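Biogenic amine-binding protein (PDB 4GE1) binds biogenic amines such as serotonin and norepinephrine, here with tryptamine bound, and as a salivary lipocalin of a blood-feeding insect probably sequesters them at the bite. Local coordinates at residues S71-F76 against A91-V96; G54-V59 against A77-F82; G22-T27 against F46-T51. One frame throughout, in Å; residues are numbered along the deposited sequence.

Interaction 1 of 3, residues S71-F76 against A91-V96; sequences SYDISF and AKNVIV. With TSS (2-(1H-indol-3-yl)ethanamine), chain E.
The carboxamide of Asn93 lies across from the carboxylate of Asp73 and the hydroxyl of Ser75, and its ND2 donates to both: to Asp73 OD2 at 3.0 Å and to Ser75 OG at 2.9 Å. Both acceptors lie close to the amide plane. CG of Asn93 is anti to its backbone N (chi1 179°), and the amide beyond it comes close to strand 71-76. The same carboxylate oxygen takes a hydrogen bond from the amine of tryptamine, with TSS N1 2.7 Å from Asp73 OD2. Asn93 meets that oxygen on its anti side, somewhat out of the carboxylate plane, the carboxylate and amide planes being 59° apart. OD1 of Asp73 is gripped by second-shell Asn62 and OD1 of Asn93 by Arg106, itself a pocket residue. Beside Asp73, Ile95 CD1 packs on its CB at 3.5 Å. On the other face, Ile74, Phe76, Val94 and Val96 form an apolar patch between Tyr72 and Lys92: Val94 CG2 sits at the edge of the Phe76 ring, 3.7 Å from CE1, while Ile74 CG2 lies over one face, offset toward the rim. Ile74 N bonds to Val94 O at 2.8 Å. The two strands belong to the lipocalin barrel, the apolar patch packed under helix 181-189 and the C-terminal tail, the Asp73 face forming part of the pocket's amine end, where Gln139 also binds the ligand.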
loop_
_atom_site.group_PDB
_atom_site.type_symbol
_atom_site.label_atom_id
_atom_site.label_comp_id
_atom_site.label_asym_id
_atom_site.label_seq_id
_atom_site.Cartn_x
_atom_site.Cartn_y
_atom_site.Cartn_z
ATOM N N SER A 71 -8.770 -7.016 -8.416
ATOM C CA SER A 71 -8.576 -5.708 -9.018
ATOM C C SER A 71 -7.092 -5.377 -8.925
ATOM O O SER A 71 -6.402 -5.849 -8.024
ATOM C CB SER A 71 -9.399 -4.645 -8.292
ATOM O OG SER A 71 -8.857 -4.416 -7.007
ATOM N N TYR A 72 -6.610 -4.566 -9.855
ATOM C CA TYR A 72 -5.193 -4.252 -9.933
ATOM C C TYR A 72 -4.994 -2.745 -10.031
ATOM O O TYR A 72 -5.806 -2.042 -10.632
ATOM C CB TYR A 72 -4.562 -4.927 -11.153
ATOM C CG TYR A 72 -4.863 -6.400 -11.279
ATOM C CD1 TYR A 72 -5.957 -6.846 -12.027
ATOM C CD2 TYR A 72 -4.059 -7.351 -10.658
ATOM C CE1 TYR A 72 -6.244 -8.207 -12.154
ATOM C CE2 TYR A 72 -4.339 -8.719 -10.774
ATOM C CZ TYR A 72 -5.431 -9.138 -11.522
ATOM O OH TYR A 72 -5.706 -10.485 -11.653
ATOM N N ASP A 73 -3.915 -2.258 -9.427
ATOM C CA ASP A 73 -3.524 -0.856 -9.576
ATOM C C ASP A 73 -2.011 -0.706 -9.483
ATOM O O ASP A 73 -1.312 -1.601 -8.996
ATOM C CB ASP A 73 -4.272 0.082 -8.595
ATOM C CG ASP A 73 -4.068 -0.282 -7.140
ATOM O OD1 ASP A 73 -4.885 -1.065 -6.606
ATOM O OD2 ASP A 73 -3.116 0.243 -6.509
ATOM N N ILE A 74 -1.502 0.409 -9.989
ATOM C CA ILE A 74 -0.060 0.606 -10.025
ATOM C C ILE A 74 0.288 2.019 -9.624
ATOM O O ILE A 74 -0.279 2.976 -10.153
ATOM C CB ILE A 74 0.510 0.354 -11.434
ATOM C CG1 ILE A 74 0.031 -1.003 -11.972
ATOM C CG2 ILE A 74 2.035 0.446 -11.415
ATOM C CD1 ILE A 74 0.370 -1.236 -13.447
ATOM N N SER A 75 1.230 2.146 -8.697
ATOM C CA SER A 75 1.741 3.459 -8.331
ATOM C C SER A 75 3.046 3.747 -9.048
ATOM O O SER A 75 3.962 2.914 -9.053
ATOM C CB SER A 75 1.958 3.566 -6.826
ATOM O OG SER A 75 0.732 3.502 -6.139
ATOM N N PHE A 76 3.124 4.932 -9.647
ATOM C CA PHE A 76 4.348 5.392 -10.288
ATOM C C PHE A 76 4.835 6.634 -9.557
ATOM O O PHE A 76 4.064 7.575 -9.335
ATOM C CB PHE A 76 4.096 5.771 -11.746
ATOM C CG PHE A 76 3.466 4.684 -12.563
ATOM C CD1 PHE A 76 2.092 4.501 -12.556
ATOM C CD2 PHE A 76 4.245 3.865 -13.368
ATOM C CE1 PHE A 76 1.502 3.507 -13.326
ATOM C CE2 PHE A 76 3.669 2.866 -14.139
ATOM C CZ PHE A 76 2.293 2.684 -14.119
ATOM N N ALA A 91 2.374 9.925 -5.398
ATOM C CA ALA A 91 2.431 9.000 -6.513
ATOM C C ALA A 91 1.208 9.192 -7.390
ATOM O O ALA A 91 0.160 9.647 -6.926
ATOM C CB ALA A 91 2.517 7.567 -6.008
ATOM N N LYS A 92 1.366 8.900 -8.671
ATOM C CA LYS A 92 0.230 8.749 -9.559
ATOM C C LYS A 92 -0.164 7.274 -9.471
ATOM O O LYS A 92 0.662 6.379 -9.696
ATOM C CB LYS A 92 0.614 9.127 -10.991
ATOM C CG LYS A 92 -0.503 8.952 -12.020
ATOM C CD LYS A 92 -1.789 9.619 -11.548
ATOM C CE LYS A 92 -2.562 10.231 -12.703
ATOM N NZ LYS A 92 -1.822 11.378 -13.293
ATOM N N ASN A 93 -1.408 7.011 -9.099
ATOM C CA ASN A 93 -1.865 5.631 -9.018
ATOM C C ASN A 93 -2.916 5.368 -10.080
ATOM O O ASN A 93 -3.883 6.121 -10.224
ATOM C CB ASN A 93 -2.360 5.282 -7.611
ATOM C CG ASN A 93 -2.862 3.839 -7.503
ATOM O OD1 ASN A 93 -4.030 3.563 -7.748
ATOM N ND2 ASN A 93 -1.978 2.925 -7.129
ATOM N N VAL A 94 -2.689 4.310 -10.848
ATOM C CA VAL A 94 -3.537 3.977 -11.976
ATOM C C VAL A 94 -4.236 2.647 -11.731
ATOM O O VAL A 94 -3.587 1.628 -11.478
ATOM C CB VAL A 94 -2.706 3.890 -13.271
ATOM C CG1 VAL A 94 -3.615 3.788 -14.489
ATOM C CG2 VAL A 94 -1.793 5.102 -13.389
ATOM N N ILE A 95 -5.564 2.665 -11.779
ATOM C CA ILE A 95 -6.345 1.442 -11.667
ATOM C C ILE A 95 -6.349 0.818 -13.053
ATOM O O ILE A 95 -6.726 1.476 -14.023
ATOM C CB ILE A 95 -7.798 1.735 -11.242
ATOM C CG1 ILE A 95 -7.838 2.644 -10.012
ATOM C CG2 ILE A 95 -8.571 0.447 -11.010
ATOM C CD1 ILE A 95 -7.144 2.072 -8.803
ATOM N N VAL A 96 -5.922 -0.438 -13.151
ATOM C CA VAL A 96 -5.780 -1.079 -14.453
ATOM C C VAL A 96 -6.421 -2.466 -14.548
ATOM O O VAL A 96 -6.632 -3.149 -13.546
ATOM C CB VAL A 96 -4.298 -1.220 -14.831
ATOM C CG1 VAL A 96 -3.619 0.141 -14.803
ATOM C CG2 VAL A 96 -3.611 -2.176 -13.881
HETATM N N1 TSS E . -2.993 0.284 -3.828
HETATM C CA TSS E . -3.642 1.491 -3.377
HETATM C CB TSS E . -3.622 1.766 -1.906
HETATM C CG TSS E . -2.385 1.404 -1.146
HETATM C CD1 TSS E . -2.256 0.380 -0.218
HETATM N NE1 TSS E . -0.996 0.377 0.266
HETATM C CE2 TSS E . -0.271 1.383 -0.339
HETATM C CD2 TSS E . -1.106 2.036 -1.211
HETATM C CZ2 TSS E . 1.083 1.792 -0.198
HETATM C CH2 TSS E . 1.566 2.868 -0.936
HETATM C CZ3 TSS E . 0.716 3.533 -1.822
HETATM C CE3 TSS E . -0.616 3.126 -1.966
HETATM O O HOH W 1 -8.441 -3.706 -11.906
#

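Interaction 2 of 3, residues G54-V59 against A77-F82; sequences GKIKEV and AKVSDF
Ala77 opens the contact by exchanging two backbone hydrogen bonds with Ile56: its carbonyl O accepts from Ile56 N at 2.8 Å, and its own N donates to Ile56 O at 3.0 Å. The methyl of Ala77 and CB of Ile56 lie on the same face of the sheet, 4.5 Å apart. Lys78, the next residue, pairs with Lys55 without hydrogen bonds between them, and its CA approaches Gly54 O; the two lysines extend from the same face, with their NZ atoms 6.1 Å apart. At Val79 the backbone N donates to Gly54 O (3.1 Å), the last bond between the segments before the chain turns. CG2 of Val79 is anti to its carbonyl carbon and meets CD1 of Ile56 at 3.8 Å, the two side chains crossing at about a right angle. Asp81 folds the turn back on itself: its N bonds to Lys78 O and its OD2 accepts from Lys78 N. Phe82 then brings CE1 to 4.1 Å from that same Ile56 CD1, while its ring stacks on Tyr89 and takes a cation-pi contact from Lys16. Most of the apolar contact therefore converges on CD1 of Ile56, while the paired lysines bear like charges that would mildly repel, so cohesion here probably rests on backbone bonds and Ile56 rather than on ionic pairing.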
loop_
_atom_site.group_PDB
_atom_site.type_symbol
_atom_site.label_atom_id
_atom_site.label_comp_id
_atom_site.label_asym_id
_atom_site.label_seq_id
_atom_site.Cartn_x
_atom_site.Cartn_y
_atom_site.Cartn_z
ATOM N N GLY A 54 15.824 6.105 -11.222
ATOM C CA GLY A 54 15.152 6.782 -10.128
ATOM C C GLY A 54 13.641 6.606 -10.090
ATOM O O GLY A 54 12.953 7.261 -9.306
ATOM N N LYS A 55 13.118 5.726 -10.936
ATOM C CA LYS A 55 11.687 5.441 -10.946
ATOM C C LYS A 55 11.303 4.441 -9.856
ATOM O O LYS A 55 12.001 3.451 -9.625
ATOM C CB LYS A 55 11.247 4.915 -12.316
ATOM C CG LYS A 55 11.372 5.929 -13.454
ATOM C CD LYS A 55 10.891 5.339 -14.777
ATOM C CE LYS A 55 10.864 6.391 -15.884
ATOM N NZ LYS A 55 11.825 6.107 -17.001
ATOM N N ILE A 56 10.194 4.708 -9.177
ATOM C CA ILE A 56 9.623 3.726 -8.260
ATOM C C ILE A 56 8.307 3.225 -8.834
ATOM O O ILE A 56 7.493 4.007 -9.318
ATOM C CB ILE A 56 9.436 4.291 -6.831
ATOM C CG1 ILE A 56 10.796 4.548 -6.178
ATOM C CG2 ILE A 56 8.638 3.329 -5.965
ATOM C CD1 ILE A 56 11.369 5.887 -6.502
ATOM N N LYS A 57 8.105 1.916 -8.798
ATOM C CA LYS A 57 6.933 1.322 -9.419
ATOM C C LYS A 57 6.350 0.324 -8.450
ATOM O O LYS A 57 7.084 -0.479 -7.890
ATOM C CB LYS A 57 7.333 0.625 -10.723
ATOM C CG LYS A 57 6.171 0.018 -11.495
ATOM C CD LYS A 57 6.604 -0.272 -12.927
ATOM C CE LYS A 57 5.469 -0.804 -13.776
ATOM N NZ LYS A 57 5.950 -1.049 -15.173
ATOM N N GLU A 58 5.036 0.384 -8.226
ATOM C CA GLU A 58 4.411 -0.487 -7.235
ATOM C C GLU A 58 3.130 -1.095 -7.790
ATOM O O GLU A 58 2.203 -0.372 -8.150
ATOM C CB GLU A 58 4.113 0.282 -5.946
ATOM C CG GLU A 58 5.232 1.216 -5.496
ATOM C CD GLU A 58 4.932 1.889 -4.164
ATOM O OE1 GLU A 58 4.937 1.191 -3.127
ATOM O OE2 GLU A 58 4.690 3.116 -4.160
ATOM N N VAL A 59 3.096 -2.422 -7.869
ATOM C CA VAL A 59 1.977 -3.109 -8.496
ATOM C C VAL A 59 1.167 -3.882 -7.471
ATOM O O VAL A 59 1.718 -4.708 -6.738
ATOM C CB VAL A 59 2.450 -4.066 -9.601
ATOM C CG1 VAL A 59 1.274 -4.853 -10.152
ATOM C CG2 VAL A 59 3.139 -3.288 -10.718
ATOM N N ALA A 77 6.108 6.638 -9.182
ATOM C CA ALA A 77 6.711 7.818 -8.574
ATOM C C ALA A 77 8.163 7.924 -8.989
ATOM O O ALA A 77 8.697 7.042 -9.674
ATOM C CB ALA A 77 6.602 7.762 -7.064
ATOM N N LYS A 78 8.787 9.021 -8.579
ATOM C CA LYS A 78 10.203 9.234 -8.798
ATOM C C LYS A 78 10.816 9.677 -7.486
ATOM O O LYS A 78 10.120 10.193 -6.613
ATOM C CB LYS A 78 10.437 10.283 -9.886
ATOM C CG LYS A 78 9.800 9.928 -11.221
ATOM C CD LYS A 78 10.087 10.970 -12.292
ATOM C CE LYS A 78 11.369 10.665 -13.039
ATOM N NZ LYS A 78 11.532 11.567 -14.214
ATOM N N VAL A 79 12.119 9.465 -7.355
ATOM C CA VAL A 79 12.844 9.807 -6.143
ATOM C C VAL A 79 12.663 11.278 -5.772
ATOM O O VAL A 79 12.704 11.634 -4.595
ATOM C CB VAL A 79 14.355 9.472 -6.288
ATOM C CG1 VAL A 79 15.170 10.086 -5.155
ATOM C CG2 VAL A 79 14.551 7.977 -6.332
ATOM N N SER A 80 12.450 12.127 -6.773
ATOM C CA SER A 80 12.328 13.561 -6.523
ATOM C C SER A 80 10.914 13.933 -6.076
ATOM O O SER A 80 10.607 15.108 -5.898
ATOM C CB SER A 80 12.735 14.373 -7.755
ATOM O OG SER A 80 11.925 14.045 -8.869
ATOM N N ASP A 81 10.062 12.923 -5.907
ATOM C CA ASP A 81 8.704 13.121 -5.390
ATOM C C ASP A 81 8.645 12.893 -3.884
ATOM O O ASP A 81 7.587 12.996 -3.279
ATOM C CB ASP A 81 7.713 12.176 -6.074
ATOM C CG ASP A 81 7.365 12.609 -7.483
ATOM O OD1 ASP A 81 7.471 13.816 -7.780
ATOM O OD2 ASP A 81 6.982 11.736 -8.292
ATOM N N PHE A 82 9.787 12.570 -3.291
ATOM C CA PHE A 82 9.879 12.327 -1.857
ATOM C C PHE A 82 10.193 13.597 -1.088
ATOM O O PHE A 82 10.824 14.520 -1.612
ATOM C CB PHE A 82 10.944 11.274 -1.560
ATOM C CG PHE A 82 10.495 9.883 -1.840
ATOM C CD1 PHE A 82 10.323 9.449 -3.146
ATOM C CD2 PHE A 82 10.224 9.012 -0.800
ATOM C CE1 PHE A 82 9.884 8.165 -3.409
ATOM C CE2 PHE A 82 9.792 7.726 -1.056
ATOM C CZ PHE A 82 9.623 7.303 -2.362
#

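Interaction 3 of 3, residues G22-T27 against F46-T51; sequences GSWYIT and FLHQKT
The first two strands of the lipocalin barrel meet here as an antiparallel pair, and an aromatic cluster of Trp24, Phe46 and His48 lies on one face of it. The backbones are joined by reciprocal bonds between Trp24 and Phe46, Trp24 N to Phe46 O at 3.0 Å and Phe46 N to Trp24 O at 2.9 Å. His48 N adds a nearly straight bond to Gly22 O, and a water accepting from Gly22 N and donating to His48 O bridges the end of the pair. CB of Trp24 lies over one face of the Phe46 ring, 3.8 Å from its centroid and displaced toward the rim, a CH-pi contact. CG of Phe46 sits between the backbone N and the carbonyl carbon (chi1 62°), and the ring extends from there beneath Trp24 CB. The planes of the Trp24 five-membered ring and the Phe46 ring are 27° apart but slid so far that the rings barely overlap. His48 comes to the edge of the indole, where its NE2 is 3.2 Å from Trp24 NE1; the planes of the imidazole and the five-membered indole ring stand at 82°. Glu58 accepts a hydrogen bond at the other ring nitrogen, ND1 of His48, and its negative charge would probably polarise the imidazole through ND1. At the edge of the Phe46 ring, CG1 of Ile26 approaches CE2 to 4.0 Å, and Ile26 itself touches the bound tryptamine. On the opposite face of the sheet, Leu47 CD1 packs at 3.7 Å from Ser23 CB. Beyond the pair, strand 55-64 flanks strand 43-50 and stacks Phe60 on Phe46, whereas strand 130-140 borders strand 23-31 and sends Gln139 against Trp24, Ile26 and Phe46.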
loop_
_atom_site.group_PDB
_atom_site.type_symbol
_atom_site.label_atom_id
_atom_site.label_comp_id
_atom_site.label_asym_id
_atom_site.label_seq_id
_atom_site.Cartn_x
_atom_site.Cartn_y
_atom_site.Cartn_z
ATOM N N GLY A 22 11.282 -6.350 -3.293
ATOM C CA GLY A 22 10.460 -7.466 -2.871
ATOM C C GLY A 22 8.997 -7.062 -2.807
ATOM O O GLY A 22 8.541 -6.237 -3.600
ATOM N N SER A 23 8.269 -7.622 -1.847
ATOM C CA SER A 23 6.821 -7.443 -1.788
ATOM C C SER A 23 6.288 -7.264 -0.363
ATOM O O SER A 23 7.003 -7.501 0.620
ATOM C CB SER A 23 6.126 -8.638 -2.443
ATOM O OG SER A 23 6.452 -9.828 -1.750
ATOM N N TRP A 24 5.019 -6.864 -0.276
ATOM C CA TRP A 24 4.333 -6.614 0.991
ATOM C C TRP A 24 2.929 -7.213 0.992
ATOM O O TRP A 24 2.256 -7.225 -0.029
ATOM C CB TRP A 24 4.183 -5.106 1.222
ATOM C CG TRP A 24 5.475 -4.362 1.519
ATOM C CD1 TRP A 24 6.237 -3.647 0.636
ATOM C CD2 TRP A 24 6.122 -4.237 2.793
ATOM N NE1 TRP A 24 7.318 -3.093 1.281
ATOM C CE2 TRP A 24 7.269 -3.442 2.604
ATOM C CE3 TRP A 24 5.841 -4.723 4.074
ATOM C CZ2 TRP A 24 8.136 -3.129 3.646
ATOM C CZ3 TRP A 24 6.695 -4.410 5.100
ATOM C CH2 TRP A 24 7.834 -3.623 4.882
ATOM N N TYR A 25 2.490 -7.695 2.150
ATOM C CA TYR A 25 1.112 -8.115 2.329
ATOM C C TYR A 25 0.408 -7.110 3.236
ATOM O O TYR A 25 0.957 -6.697 4.258
ATOM C CB TYR A 25 1.042 -9.501 2.968
ATOM C CG TYR A 25 1.611 -10.606 2.110
ATOM C CD1 TYR A 25 2.948 -10.976 2.215
ATOM C CD2 TYR A 25 0.815 -11.279 1.196
ATOM C CE1 TYR A 25 3.477 -11.987 1.428
ATOM C CE2 TYR A 25 1.335 -12.294 0.405
ATOM C CZ TYR A 25 2.668 -12.639 0.524
ATOM O OH TYR A 25 3.189 -13.649 -0.253
ATOM N N ILE A 26 -0.801 -6.715 2.853
ATOM C CA ILE A 26 -1.611 -5.833 3.688
ATOM C C ILE A 26 -2.436 -6.680 4.646
ATOM O O ILE A 26 -3.375 -7.363 4.240
ATOM C CB ILE A 26 -2.504 -4.918 2.845
ATOM C CG1 ILE A 26 -1.641 -4.176 1.815
ATOM C CG2 ILE A 26 -3.239 -3.924 3.739
ATOM C CD1 ILE A 26 -2.316 -2.994 1.179
ATOM N N THR A 27 -2.059 -6.650 5.919
ATOM C CA THR A 27 -2.642 -7.552 6.902
ATOM C C THR A 27 -3.841 -6.957 7.645
ATOM O O THR A 27 -4.786 -7.668 7.978
ATOM C CB THR A 27 -1.582 -8.009 7.918
ATOM O OG1 THR A 27 -0.950 -6.861 8.500
ATOM C CG2 THR A 27 -0.532 -8.866 7.225
ATOM N N PHE A 46 1.443 -6.578 -2.767
ATOM C CA PHE A 46 2.040 -5.744 -3.797
ATOM C C PHE A 46 3.530 -5.963 -3.991
ATOM O O PHE A 46 4.239 -6.419 -3.090
ATOM C CB PHE A 46 1.640 -4.255 -3.697
ATOM C CG PHE A 46 2.060 -3.552 -2.425
ATOM C CD1 PHE A 46 3.126 -2.658 -2.433
ATOM C CD2 PHE A 46 1.343 -3.715 -1.248
ATOM C CE1 PHE A 46 3.496 -1.962 -1.274
ATOM C CE2 PHE A 46 1.700 -3.016 -0.084
ATOM C CZ PHE A 46 2.787 -2.148 -0.100
ATOM N N LEU A 47 3.974 -5.678 -5.208
ATOM C CA LEU A 47 5.352 -5.900 -5.608
ATOM C C LEU A 47 5.934 -4.570 -6.051
ATOM O O LEU A 47 5.318 -3.849 -6.832
ATOM C CB LEU A 47 5.381 -6.893 -6.777
ATOM C CG LEU A 47 6.683 -7.609 -7.117
ATOM C CD1 LEU A 47 7.052 -8.547 -5.985
ATOM C CD2 LEU A 47 6.537 -8.378 -8.425
ATOM N N HIS A 48 7.123 -4.227 -5.580
ATOM C CA HIS A 48 7.665 -2.949 -6.017
ATOM C C HIS A 48 9.177 -2.883 -6.217
ATOM O O HIS A 48 9.927 -3.737 -5.750
ATOM C CB HIS A 48 7.131 -1.778 -5.160
ATOM C CG HIS A 48 7.442 -1.886 -3.699
ATOM N ND1 HIS A 48 6.849 -1.078 -2.752
ATOM C CD2 HIS A 48 8.293 -2.699 -3.027
ATOM C CE1 HIS A 48 7.317 -1.390 -1.556
ATOM N NE2 HIS A 48 8.192 -2.369 -1.696
ATOM N N GLN A 49 9.607 -1.864 -6.951
ATOM C CA GLN A 49 11.017 -1.713 -7.275
ATOM C C GLN A 49 11.389 -0.250 -7.434
ATOM O O GLN A 49 10.545 0.592 -7.742
ATOM C CB GLN A 49 11.340 -2.447 -8.575
ATOM C CG GLN A 49 10.350 -2.118 -9.684
ATOM C CD GLN A 49 10.859 -2.417 -11.083
ATOM O OE1 GLN A 49 11.473 -3.462 -11.342
ATOM N NE2 GLN A 49 10.591 -1.497 -12.006
ATOM N N LYS A 50 12.668 0.028 -7.214
ATOM C CA LYS A 50 13.270 1.303 -7.536
ATOM C C LYS A 50 14.415 1.014 -8.512
ATOM O O LYS A 50 15.348 0.281 -8.177
ATOM C CB LYS A 50 13.820 1.962 -6.266
ATOM C CG LYS A 50 14.534 3.293 -6.520
ATOM C CD LYS A 50 15.195 3.841 -5.253
ATOM C CE LYS A 50 16.720 3.663 -5.278
ATOM N NZ LYS A 50 17.398 4.457 -6.346
ATOM N N THR A 51 14.346 1.572 -9.717
ATOM C CA THR A 51 15.421 1.370 -10.685
ATOM C C THR A 51 16.410 2.535 -10.703
ATOM O O THR A 51 16.166 3.587 -10.102
ATOM C CB THR A 51 14.887 1.089 -12.109
ATOM O OG1 THR A 51 13.930 2.086 -12.474
ATOM C CG2 THR A 51 14.235 -0.301 -12.179
HETATM O O HOH W 2 11.583 -5.925 -6.480
#

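All three contacts belong to one antiparallel sheet curled into the barrel. Along the chain interaction 3 closes before interactions 1 and 2 begin, and the segments of those two alternate. In the sheet the order runs 23-31, 43-50, 55-64, 69-78, 88-96, with interaction 2 between interaction 3 and interaction 1. Their centres are 12 to 13 Å apart. Interactions 1 and 2 share strand 69-78 and touch, for example where Ser75 N lies 2.8 Å from Glu58 O; Val59 N lies equally near Leu47 O between interactions 2 and 3. Interactions 1 and 3 do not touch, yet each supplies a residue of the tryptamine pocket, Asp73 and Ile26.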